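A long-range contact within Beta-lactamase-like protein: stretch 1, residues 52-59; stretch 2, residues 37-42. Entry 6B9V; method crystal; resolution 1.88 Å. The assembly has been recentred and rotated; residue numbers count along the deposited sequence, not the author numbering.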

ATOM      1  N   LEU A  52      -6.389   1.585 -16.339  1.00 14.64           N
ATOM      2  CA  LEU A  52      -5.281   1.537 -15.398  1.00 20.38           C
ATOM      3  C   LEU A  52      -4.359   0.377 -15.736  1.00 18.21           C
ATOM      4  O   LEU A  52      -4.828  -0.733 -15.981  1.00 18.37           O
ATOM      5  CB  LEU A  52      -5.811   1.390 -13.967  1.00 19.06           C
ATOM      6  CG  LEU A  52      -4.796   1.202 -12.848  1.00 23.74           C
ATOM      7  CD1 LEU A  52      -3.927   2.440 -12.703  1.00 22.78           C
ATOM      8  CD2 LEU A  52      -5.527   0.889 -11.542  1.00 22.70           C
ATOM      9  N   ILE A  53      -3.054   0.626 -15.740  1.00 15.42           N
ATOM     10  CA  ILE A  53      -2.107  -0.456 -15.957  1.00 12.94           C
ATOM     11  C   ILE A  53      -1.412  -0.713 -14.637  1.00 15.96           C
ATOM     12  O   ILE A  53      -0.618   0.126 -14.175  1.00 15.15           O
ATOM     13  CB  ILE A  53      -1.068  -0.140 -17.072  1.00 15.64           C
ATOM     14  CG1 ILE A  53      -1.778   0.128 -18.403  1.00 18.63           C
ATOM     15  CG2 ILE A  53      -0.091  -1.308 -17.233  1.00 17.35           C
ATOM     16  CD1 ILE A  53      -0.826   0.385 -19.567  1.00 20.97           C
ATOM     17  N   ASP A  54      -1.766  -1.862 -14.046  1.00 13.42           N
ATOM     18  CA  ASP A  54      -1.238  -2.392 -12.769  1.00 12.60           C
ATOM     19  C   ASP A  54      -1.827  -1.684 -11.540  1.00 17.01           C
ATOM     20  O   ASP A  54      -2.172  -0.510 -11.584  1.00 17.40           O
ATOM     21  CB  ASP A  54       0.303  -2.332 -12.738  1.00 18.21           C
ATOM     22  CG  ASP A  54       0.947  -3.376 -13.659  1.00 17.20           C
ATOM     23  OD1 ASP A  54       0.250  -4.337 -14.049  1.00 19.02           O
ATOM     24  OD2 ASP A  54       2.143  -3.245 -13.990  1.00 15.25           O
ATOM     25  N   THR A  55      -1.963  -2.425 -10.447  1.00 15.80           N
ATOM     26  CA  THR A  55      -2.473  -1.856  -9.207  1.00 16.11           C
ATOM     27  C   THR A  55      -1.427  -2.015  -8.120  1.00 12.39           C
ATOM     28  O   THR A  55      -1.393  -3.042  -7.440  1.00 14.02           O
ATOM     29  CB  THR A  55      -3.788  -2.524  -8.756  1.00 13.17           C
ATOM     30  OG1 THR A  55      -3.601  -3.939  -8.661  1.00 14.18           O
ATOM     31  CG2 THR A  55      -4.924  -2.213  -9.744  1.00 15.47           C
ATOM     32  N   THR A  56      -0.578  -1.001  -7.966  1.00 14.84           N
ATOM     33  CA  THR A  56       0.560  -1.087  -7.057  1.00 15.39           C
ATOM     34  C   THR A  56       0.097  -0.962  -5.612  1.00 15.68           C
ATOM     35  O   THR A  56      -1.008  -0.513  -5.357  1.00 14.17           O
ATOM     36  CB  THR A  56       1.619   0.019  -7.333  1.00 12.85           C
ATOM     37  OG1 THR A  56       1.225   1.254  -6.701  1.00 13.16           O
ATOM     38  CG2 THR A  56       1.837   0.223  -8.840  1.00 13.71           C
ATOM     39  N   PRO A  57       0.943  -1.373  -4.666  1.00 17.64           N
ATOM     40  CA  PRO A  57       0.618  -1.140  -3.256  1.00 17.78           C
ATOM     41  C   PRO A  57       0.375   0.334  -2.934  1.00 15.00           C
ATOM     42  O   PRO A  57      -0.195   0.618  -1.879  1.00 15.82           O
ATOM     43  CB  PRO A  57       1.857  -1.662  -2.517  1.00 13.92           C
ATOM     44  CG  PRO A  57       2.956  -1.792  -3.612  1.00 15.08           C
ATOM     45  CD  PRO A  57       2.176  -2.164  -4.826  1.00 14.64           C
ATOM     46  N   ASP A  58       0.790   1.251  -3.808  1.00 13.59           N
ATOM     47  CA  ASP A  58       0.506   2.677  -3.599  1.00 12.15           C
ATOM     48  C   ASP A  58      -0.770   3.156  -4.282  1.00 12.28           C
ATOM     49  O   ASP A  58      -0.995   4.356  -4.392  1.00 13.15           O
ATOM     50  CB  ASP A  58       1.691   3.535  -4.085  1.00 11.19           C
ATOM     51  CG  ASP A  58       2.968   3.219  -3.341  1.00 19.03           C
ATOM     52  OD1 ASP A  58       2.911   3.090  -2.096  1.00 14.56           O
ATOM     53  OD2 ASP A  58       4.034   3.079  -3.988  1.00 15.30           O
ATOM     54  N   PHE A  59      -1.621   2.231  -4.707  1.00 11.38           N
ATOM     55  CA  PHE A  59      -2.768   2.638  -5.512  1.00 16.21           C
ATOM     56  C   PHE A  59      -3.693   3.635  -4.807  1.00 15.71           C
ATOM     57  O   PHE A  59      -4.134   4.592  -5.428  1.00 14.49           O
ATOM     58  CB  PHE A  59      -3.593   1.436  -5.973  1.00 13.57           C
ATOM     59  CG  PHE A  59      -4.858   1.848  -6.682  1.00 17.21           C
ATOM     60  CD1 PHE A  59      -4.803   2.386  -7.961  1.00 18.17           C
ATOM     61  CD2 PHE A  59      -6.082   1.770  -6.042  1.00 16.41           C
ATOM     62  CE1 PHE A  59      -5.952   2.814  -8.601  1.00 26.35           C
ATOM     63  CE2 PHE A  59      -7.250   2.208  -6.683  1.00 22.42           C
ATOM     64  CZ  PHE A  59      -7.181   2.721  -7.958  1.00 19.83           C
TER
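Stretch 2 37-42: RLRPSV

Stretch 2 runs antiparallel to stretch 1, so its numbers climb as those of its partner fall: Arg39 lies across from Thr56, Ser41 from Asp54 and Val42 from Ile53, with CA atoms 5.9, 5.6 and 5.5 Å apart. Its backbone is extended throughout, loop from Arg37 to Pro40 and strand from Ser41 onward.

Pairing of main chains is confined to the strand end. Ile53 and Val42 form an antiparallel bridge in which Ile53 N donates to Val42 O at 2.9 Å. At the bridge and just past it, where stretch 1 leaves the strand at Asp54, a side chain reaches two of its carbonyls: Ser41 OG lies 2.9 Å from Ile53 O and 3.2 Å from Asp54 O, with one proton to offer the two. Asp54 points toward stretch 2 while Pro40 points away, and water 1 joins the aspartate to the proline carbonyl, donating to Asp54 OD2 and to Pro40 O, each at 2.6 Å.

Charge fixes the other end. Asp58 receives Arg39 three times: Arg39 N donates to Asp58 OD2 at 2.8 Å, Arg39 NE to the same OD2 at 2.7 Å, and Arg39 NH2 to Asp58 OD1 at 3.2 Å. The carboxylate thus holds backbone and guanidinium together, and the bent arginine, with chi2 and chi3 both p, curls back to meet it. A type I turn from Thr56 to Phe59 presents the acid, braced by Asp58 N donating to Thr56 OG1 at 2.9 Å.

Carbon contacts fill in around these polar anchors. Pro57 CG covers one face of the guanidinium, 3.8 Å from Arg39 CZ, while Asp58 OD2 meets its edge. Thr56 CG2 sits 3.5 Å from Ser41 CB and 3.2 Å from Pro40 O. On the sheet face shared by Ile53 and Val42, Ile53 CD1 touches Val42 CG2 at 3.9 Å, an apolar pair.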

ATOM      1  N   ARG A  37       9.476   8.562  -5.562  1.00 12.78           N
ATOM      2  CA  ARG A  37       8.861   7.703  -6.565  1.00 13.93           C
ATOM      3  C   ARG A  37       8.020   6.586  -5.939  1.00 15.16           C
ATOM      4  O   ARG A  37       8.547   5.742  -5.219  1.00 14.36           O
ATOM      5  CB  ARG A  37       9.949   7.087  -7.457  1.00 14.56           C
ATOM      6  CG  ARG A  37      10.965   8.084  -8.043  1.00 10.65           C
ATOM      7  CD  ARG A  37      11.851   7.327  -9.070  1.00 10.81           C
ATOM      8  NE  ARG A  37      12.916   8.165  -9.609  1.00 12.07           N
ATOM      9  CZ  ARG A  37      12.790   8.984 -10.653  1.00 14.75           C
ATOM     10  NH1 ARG A  37      11.631   9.114 -11.284  1.00 13.10           N
ATOM     11  NH2 ARG A  37      13.836   9.688 -11.065  1.00 15.07           N
ATOM     12  N   LEU A  38       6.717   6.578  -6.223  1.00 11.11           N
ATOM     13  CA  LEU A  38       5.866   5.457  -5.806  1.00  9.49           C
ATOM     14  C   LEU A  38       6.025   4.270  -6.761  1.00 18.12           C
ATOM     15  O   LEU A  38       6.719   4.370  -7.784  1.00 14.29           O
ATOM     16  CB  LEU A  38       4.398   5.887  -5.745  1.00 14.23           C
ATOM     17  CG  LEU A  38       4.140   7.105  -4.859  1.00 17.84           C
ATOM     18  CD1 LEU A  38       2.645   7.466  -4.832  1.00 18.22           C
ATOM     19  CD2 LEU A  38       4.659   6.841  -3.438  1.00 16.21           C
ATOM     20  N   ARG A  39       5.419   3.137  -6.434  1.00 12.55           N
ATOM     21  CA  ARG A  39       5.577   1.945  -7.225  1.00 15.10           C
ATOM     22  C   ARG A  39       4.983   2.085  -8.653  1.00 13.86           C
ATOM     23  O   ARG A  39       4.164   2.924  -8.863  1.00 13.49           O
ATOM     24  CB  ARG A  39       5.052   0.698  -6.485  1.00 15.70           C
ATOM     25  CG  ARG A  39       6.074   0.012  -5.577  1.00 15.15           C
ATOM     26  CD  ARG A  39       6.687   0.904  -4.538  1.00 41.39           C
ATOM     27  NE  ARG A  39       5.818   1.148  -3.406  1.00 23.67           N
ATOM     28  CZ  ARG A  39       5.729   0.393  -2.338  1.00 38.69           C
ATOM     29  NH1 ARG A  39       6.469  -0.692  -2.194  1.00 24.63           N
ATOM     30  NH2 ARG A  39       4.885   0.691  -1.418  1.00 61.89           N
ATOM     31  N   PRO A  40       5.412   1.236  -9.591  1.00 12.34           N
ATOM     32  CA  PRO A  40       5.234   1.600 -11.010  1.00 14.43           C
ATOM     33  C   PRO A  40       3.866   1.300 -11.645  1.00 14.46           C
ATOM     34  O   PRO A  40       3.393   0.165 -11.604  1.00 11.67           O
ATOM     35  CB  PRO A  40       6.350   0.791 -11.709  1.00  9.67           C
ATOM     36  CG  PRO A  40       6.520  -0.438 -10.865  1.00 17.32           C
ATOM     37  CD  PRO A  40       6.280   0.047  -9.420  1.00 14.16           C
ATOM     38  N   SER A  41       3.260   2.330 -12.251  1.00 15.08           N
ATOM     39  CA  SER A  41       1.889   2.247 -12.799  1.00 14.38           C
ATOM     40  C   SER A  41       1.575   3.489 -13.622  1.00 14.00           C
ATOM     41  O   SER A  41       2.059   4.573 -13.303  1.00 12.97           O
ATOM     42  CB  SER A  41       0.850   2.103 -11.668  1.00 12.23           C
ATOM     43  OG  SER A  41      -0.480   2.174 -12.157  1.00 16.24           O
ATOM     44  N   VAL A  42       0.774   3.338 -14.679  1.00 11.66           N
ATOM     45  CA  VAL A  42       0.304   4.489 -15.440  1.00 13.46           C
ATOM     46  C   VAL A  42      -1.196   4.335 -15.662  1.00 17.87           C
ATOM     47  O   VAL A  42      -1.728   3.226 -15.567  1.00 15.13           O
ATOM     48  CB  VAL A  42       0.996   4.649 -16.831  1.00 12.32           C
ATOM     49  CG1 VAL A  42       2.482   4.871 -16.670  1.00 16.65           C
ATOM     50  CG2 VAL A  42       0.736   3.439 -17.731  1.00 14.52           C
TER
HETATM   51  O   HOH W   1       3.556  -1.021 -13.937  1.00 19.48           O